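PDB 3EBY: beta subunit of a putative Aromatic-ring-hydroxylating dioxygenase, which probably serves as the beta subunit of a bacterial aromatic-ring-hydroxylating dioxygenase, its substrate and precise role being unknown. Local coordinates for residues D42-V47 against V61-S66; G128-R133 against K144-I149. One frame throughout, in Å; residues are numbered along the deposited sequence.

Contact 1 of 2, residues D42-V47 against V61-S66; sequences DCLYQV and VMYCDS
Selenomethionine Met62 sends its side chain along one face of an antiparallel hairpin, across from Val47 and Tyr45. Its CB lies 3.8 Å from Val47 CB, the two side chains running side by side in the same direction. CG stands anti to the backbone N (chi1 -161°), and the chain stays extended to SE, which reaches the edge of the Tyr45 ring near its plane, 4.0 Å from CE2: a Met-aromatic contact through the selenium. A bend about the CG-SE bond (chi3 -32°) turns CE toward Val47 CG2. The hairpin, strands 43-49 and 60-64, forms one margin of the curved sheet of an NTF2-like fold. Tyr45 and Cys64 are a hydrogen-bonded pair; Tyr45 N gives Cys64 O a nearly straight bond of 2.9 Å. At Val47 a classic beta bulge sets both Met62 and Val61 opposite one residue: Val47 N donates to Met62 O from above the carbonyl plane, while Val47 O accepts from Val61 N at 2.8 Å, nearly along the C=O axis. On the face carrying Gln46 and Tyr63, Leu44 CD1 reaches Tyr63 CE2 at 3.8 Å, and Gln46 OE1 lies in plane at the edge of the same ring. Gln46 NE2 bonds Thr147 OG1, and Tyr45 OH the C-terminal carboxylate of Ile163. Toward Ser66, which caps helix 67-79 through OG, one water donates to both Asp42 OD1 and Asp65 O.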
loop_
_atom_site.group_PDB
_atom_site.type_symbol
_atom_site.label_atom_id
_atom_site.label_comp_id
_atom_site.label_asym_id
_atom_site.label_seq_id
_atom_site.Cartn_x
_atom_site.Cartn_y
_atom_site.Cartn_z
ATOM N N ASP A 42 -23.939 15.595 8.415
ATOM C CA ASP A 42 -24.903 14.502 8.670
ATOM C C ASP A 42 -24.325 13.176 8.134
ATOM O O ASP A 42 -24.779 12.627 7.132
ATOM C CB ASP A 42 -26.232 14.839 8.003
ATOM C CG ASP A 42 -27.310 13.783 8.247
ATOM O OD1 ASP A 42 -27.161 12.956 9.174
ATOM O OD2 ASP A 42 -28.267 13.761 7.456
ATOM N N CYS A 43 -23.292 12.715 8.806
ATOM C CA CYS A 43 -22.472 11.604 8.337
ATOM C C CYS A 43 -22.682 10.357 9.195
ATOM O O CYS A 43 -23.345 10.411 10.256
ATOM C CB CYS A 43 -21.006 12.013 8.413
ATOM S SG CYS A 43 -20.413 12.397 10.113
ATOM N N LEU A 44 -22.038 9.268 8.772
ATOM C CA LEU A 44 -21.966 8.040 9.551
ATOM C C LEU A 44 -20.531 7.469 9.466
ATOM O O LEU A 44 -19.973 7.354 8.382
ATOM C CB LEU A 44 -22.981 7.013 9.045
ATOM C CG LEU A 44 -22.961 5.656 9.790
ATOM C CD1 LEU A 44 -23.471 5.828 11.233
ATOM C CD2 LEU A 44 -23.788 4.624 9.055
ATOM N N TYR A 45 -19.913 7.282 10.622
ATOM C CA TYR A 45 -18.615 6.635 10.724
ATOM C C TYR A 45 -18.764 5.469 11.686
ATOM O O TYR A 45 -19.196 5.656 12.824
ATOM C CB TYR A 45 -17.550 7.606 11.254
ATOM C CG TYR A 45 -16.200 6.952 11.483
ATOM C CD1 TYR A 45 -15.357 6.673 10.416
ATOM C CD2 TYR A 45 -15.799 6.558 12.754
ATOM C CE1 TYR A 45 -14.102 6.040 10.615
ATOM C CE2 TYR A 45 -14.558 5.932 12.971
ATOM C CZ TYR A 45 -13.702 5.715 11.917
ATOM O OH TYR A 45 -12.488 5.085 12.158
ATOM N N GLN A 46 -18.364 4.287 11.251
ATOM C CA GLN A 46 -18.402 3.140 12.130
ATOM C C GLN A 46 -17.273 2.168 11.852
ATOM O O GLN A 46 -16.688 2.132 10.739
ATOM C CB GLN A 46 -19.767 2.449 12.064
ATOM C CG GLN A 46 -20.077 1.752 10.788
ATOM C CD GLN A 46 -21.558 1.337 10.689
ATOM O OE1 GLN A 46 -22.291 1.310 11.698
ATOM N NE2 GLN A 46 -21.996 1.036 9.481
ATOM N N VAL A 47 -16.945 1.401 12.883
ATOM C CA VAL A 47 -15.873 0.413 12.837
ATOM C C VAL A 47 -16.515 -0.916 13.324
ATOM O O VAL A 47 -17.000 -1.005 14.474
ATOM C CB VAL A 47 -14.672 0.844 13.728
ATOM C CG1 VAL A 47 -13.600 -0.269 13.754
ATOM C CG2 VAL A 47 -14.060 2.216 13.218
ATOM N N VAL A 61 -17.818 -1.300 17.164
ATOM C CA VAL A 61 -16.938 -1.003 18.299
ATOM C C VAL A 61 -16.512 0.489 18.322
ATOM O O VAL A 61 -15.909 0.962 19.287
ATOM C CB VAL A 61 -15.711 -1.947 18.293
ATOM C CG1 VAL A 61 -14.725 -1.563 19.388
ATOM C CG2 VAL A 61 -16.176 -3.416 18.474
HETATM N N MSE A 62 -16.831 1.216 17.256
HETATM C CA MSE A 62 -16.703 2.670 17.231
HETATM C C MSE A 62 -17.838 3.173 16.340
HETATM O O MSE A 62 -18.180 2.545 15.330
HETATM C CB MSE A 62 -15.321 3.106 16.699
HETATM C CG MSE A 62 -14.944 4.513 17.057
HETATM SE SE MSE A 62 -13.055 4.956 16.597
HETATM C CE MSE A 62 -12.377 3.560 16.803
ATOM N N TYR A 63 -18.557 4.190 16.794
ATOM C CA TYR A 63 -19.782 4.567 16.103
ATOM C C TYR A 63 -20.099 6.068 16.285
ATOM O O TYR A 63 -20.153 6.568 17.427
ATOM C CB TYR A 63 -20.926 3.732 16.631
ATOM C CG TYR A 63 -22.259 4.053 16.010
ATOM C CD1 TYR A 63 -23.080 5.032 16.550
ATOM C CD2 TYR A 63 -22.714 3.350 14.908
ATOM C CE1 TYR A 63 -24.315 5.305 15.989
ATOM C CE2 TYR A 63 -23.912 3.639 14.327
ATOM C CZ TYR A 63 -24.717 4.605 14.879
ATOM O OH TYR A 63 -25.921 4.871 14.303
ATOM N N CYS A 64 -20.245 6.772 15.163
ATOM C CA CYS A 64 -20.577 8.213 15.162
ATOM C C CYS A 64 -21.609 8.464 14.079
ATOM O O CYS A 64 -21.332 8.232 12.911
ATOM C CB CYS A 64 -19.351 9.050 14.861
ATOM S SG CYS A 64 -17.906 8.828 15.916
ATOM N N ASP A 65 -22.762 9.016 14.447
ATOM C CA ASP A 65 -23.828 9.253 13.464
ATOM C C ASP A 65 -24.091 10.746 13.213
ATOM O O ASP A 65 -25.148 11.144 12.656
ATOM C CB ASP A 65 -25.103 8.515 13.887
ATOM C CG ASP A 65 -25.689 9.035 15.185
ATOM O OD1 ASP A 65 -25.166 10.011 15.760
ATOM O OD2 ASP A 65 -26.700 8.460 15.626
ATOM N N SER A 66 -23.108 11.563 13.575
ATOM C CA SER A 66 -23.088 12.977 13.256
ATOM C C SER A 66 -21.653 13.492 13.375
ATOM O O SER A 66 -20.806 12.878 14.020
ATOM C CB SER A 66 -23.971 13.758 14.219
ATOM O OG SER A 66 -23.377 13.829 15.525
HETATM O O HOH W 1 -26.255 13.224 11.555
#

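Contact 2 of 2, residues G128-R133 against K144-I149; sequences GKYVDR and KSRTCI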
loop_
_atom_site.group_PDB
_atom_site.type_symbol
_atom_site.label_atom_id
_atom_site.label_comp_id
_atom_site.label_asym_id
_atom_site.label_seq_id
_atom_site.Cartn_x
_atom_site.Cartn_y
_atom_site.Cartn_z
ATOM N N GLY A 128 -8.305 -4.215 7.401
ATOM C CA GLY A 128 -9.718 -4.233 6.971
ATOM C C GLY A 128 -9.916 -3.619 5.606
ATOM O O GLY A 128 -8.961 -3.490 4.844
ATOM N N LYS A 129 -11.147 -3.198 5.317
ATOM C CA LYS A 129 -11.414 -2.394 4.164
ATOM C C LYS A 129 -12.417 -1.300 4.503
ATOM O O LYS A 129 -13.260 -1.475 5.409
ATOM C CB LYS A 129 -11.920 -3.221 2.990
ATOM C CG LYS A 129 -13.296 -3.788 3.158
ATOM C CD LYS A 129 -13.808 -4.342 1.837
ATOM C CE LYS A 129 -15.118 -5.069 2.017
ATOM N NZ LYS A 129 -15.714 -5.482 0.675
ATOM N N TYR A 130 -12.180 -0.131 3.931
ATOM C CA TYR A 130 -13.177 0.960 3.960
ATOM C C TYR A 130 -14.273 0.691 2.934
ATOM O O TYR A 130 -13.978 0.378 1.776
ATOM C CB TYR A 130 -12.520 2.318 3.645
ATOM C CG TYR A 130 -11.388 2.733 4.557
ATOM C CD1 TYR A 130 -11.577 2.850 5.940
ATOM C CD2 TYR A 130 -10.129 3.044 4.039
ATOM C CE1 TYR A 130 -10.562 3.358 6.780
ATOM C CE2 TYR A 130 -9.072 3.488 4.872
ATOM C CZ TYR A 130 -9.302 3.701 6.220
ATOM O OH TYR A 130 -8.239 4.116 7.033
ATOM N N VAL A 131 -15.515 0.842 3.362
ATOM C CA VAL A 131 -16.698 0.823 2.472
ATOM C C VAL A 131 -17.369 2.188 2.603
ATOM O O VAL A 131 -17.901 2.545 3.677
ATOM C CB VAL A 131 -17.668 -0.297 2.850
ATOM C CG1 VAL A 131 -18.910 -0.267 1.960
ATOM C CG2 VAL A 131 -16.951 -1.670 2.744
ATOM N N ASP A 132 -17.301 2.964 1.529
ATOM C CA ASP A 132 -17.570 4.390 1.591
ATOM C C ASP A 132 -18.694 4.862 0.663
ATOM O O ASP A 132 -18.916 4.299 -0.433
ATOM C CB ASP A 132 -16.305 5.178 1.209
ATOM C CG ASP A 132 -15.129 4.882 2.100
ATOM O OD1 ASP A 132 -15.316 4.782 3.335
ATOM O OD2 ASP A 132 -13.989 4.805 1.560
ATOM N N ARG A 133 -19.342 5.940 1.096
ATOM C CA ARG A 133 -20.183 6.774 0.241
ATOM C C ARG A 133 -19.628 8.188 0.309
ATOM O O ARG A 133 -19.545 8.781 1.400
ATOM C CB ARG A 133 -21.639 6.778 0.717
ATOM C CG ARG A 133 -22.268 5.408 0.729
ATOM C CD ARG A 133 -23.786 5.461 0.894
ATOM N NE ARG A 133 -24.204 5.789 2.255
ATOM C CZ ARG A 133 -25.042 6.775 2.585
ATOM N NH1 ARG A 133 -25.601 7.549 1.648
ATOM N NH2 ARG A 133 -25.366 6.959 3.866
ATOM N N LYS A 144 -19.793 10.975 3.157
ATOM C CA LYS A 144 -21.171 10.833 3.688
ATOM C C LYS A 144 -21.210 9.667 4.710
ATOM O O LYS A 144 -21.805 9.776 5.815
ATOM C CB LYS A 144 -22.149 10.577 2.549
ATOM C CG LYS A 144 -23.600 10.349 2.997
ATOM C CD LYS A 144 -24.155 11.525 3.763
ATOM C CE LYS A 144 -25.661 11.381 4.010
ATOM N NZ LYS A 144 -26.185 12.590 4.707
ATOM N N SER A 145 -20.601 8.549 4.342
ATOM C CA SER A 145 -20.480 7.426 5.270
ATOM C C SER A 145 -19.223 6.614 5.023
ATOM O O SER A 145 -18.818 6.383 3.875
ATOM C CB SER A 145 -21.704 6.509 5.198
ATOM O OG SER A 145 -21.777 5.827 3.959
ATOM N N ARG A 146 -18.615 6.185 6.116
ATOM C CA ARG A 146 -17.428 5.262 6.082
ATOM C C ARG A 146 -17.627 4.182 7.117
ATOM O O ARG A 146 -17.798 4.459 8.337
ATOM C CB ARG A 146 -16.125 6.023 6.325
ATOM C CG ARG A 146 -14.893 5.147 6.697
ATOM C CD ARG A 146 -13.547 5.837 6.368
ATOM N NE ARG A 146 -13.295 5.802 4.911
ATOM C CZ ARG A 146 -12.208 6.286 4.316
ATOM N NH1 ARG A 146 -11.215 6.814 5.034
ATOM N NH2 ARG A 146 -12.060 6.154 3.012
ATOM N N THR A 147 -17.583 2.948 6.642
ATOM C CA THR A 147 -17.611 1.789 7.484
ATOM C C THR A 147 -16.258 1.073 7.339
ATOM O O THR A 147 -15.844 0.750 6.243
ATOM C CB THR A 147 -18.753 0.825 7.081
ATOM O OG1 THR A 147 -20.030 1.475 7.217
ATOM C CG2 THR A 147 -18.720 -0.441 7.941
ATOM N N CYS A 148 -15.563 0.913 8.459
ATOM C CA CYS A 148 -14.279 0.214 8.485
ATOM C C CYS A 148 -14.549 -1.210 8.900
ATOM O O CYS A 148 -14.891 -1.475 10.073
ATOM C CB CYS A 148 -13.335 0.878 9.506
ATOM S SG CYS A 148 -13.134 2.679 9.323
ATOM N N ILE A 149 -14.564 -2.108 7.915
ATOM C CA ILE A 149 -14.878 -3.528 8.153
ATOM C C ILE A 149 -13.563 -4.300 8.422
ATOM O O ILE A 149 -12.722 -4.451 7.510
ATOM C CB ILE A 149 -15.619 -4.167 6.925
ATOM C CG1 ILE A 149 -16.885 -3.378 6.568
ATOM C CG2 ILE A 149 -15.951 -5.661 7.230
ATOM C CD1 ILE A 149 -17.693 -3.967 5.414
HETATM O O HOH W 2 -20.411 3.277 4.288
#
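Three flat groups, the Tyr130 ring, the Arg146 guanidinium and the Asp132 carboxylate, set the geometry on one face of this antiparallel hairpin. Guanidinium and ring are stacked almost parallel, their planes 8° apart and Arg146 CZ 3.8 Å from the ring centroid, a cation-pi contact with NH1 over the centre of the ring. Arg146 starts with CG anti to the backbone N (chi1 164°) and bends at chi3, which lays the group flat there. Asp132 runs alongside in the same direction and meets the guanidinium edge: NE to OD1 and NH2 to OD2, both 2.8 Å and almost straight, form a side-on two-nitrogen salt bridge. The carboxylate is turned 36° from the guanidinium plane, so both oxygens are approached from above their own plane. Cys148 SG sits at the edge of the Tyr130 ring, 3.7 Å from CE1. An alanine in place of Arg146 would remove both the stack and the salt bridge, and would probably leave the buried Asp132 carboxylate poorly compensated. On the other face, Val131 CG2 packs on Ile149 CD1 at 3.6 Å. At the Arg133 end a classic beta bulge lets Arg133 O accept from both Ser145 N and Lys144 N, and Lys144 CG lies over one face of the Arg133 guanidinium. A water donates to Val131 O and also bonds Ser145 OG. The hairpin occupies the middle of the sheet, with strand 43-49 flanking 142-150 and strand 104-116 flanking 122-135; Tyr111 stacks with Tyr130, whose OH bonds Ile163 O, and helix 8-28 covers Arg146 through Asn20 and Tyr23.

How the contacts relate
Contact 1 closes before contact 2 opens, with helix 67-79 and strands 87-101 and 104-116 between them, yet the two hairpins meet in one sheet, their centres about 10 Å apart. Strands 43-49 and 142-150 form the seam and run parallel. Its backbone bonds include Gln46 O with Cys148 N, 2.8 Å apart, and at one end Lys144 NZ lies 2.8 Å from Asp42 O in a probable hydrogen bond. Alongside, Cys43 CB packs 3.5 Å from Lys144 O. Tyr45 touches both Arg146 and Cys148, so the face with the stacked guanidinium continues into the face with the selenium contact. The C-terminal carboxylate of Ile163 is shared between them, OXT on the Tyr45 side and O on the Tyr130 side.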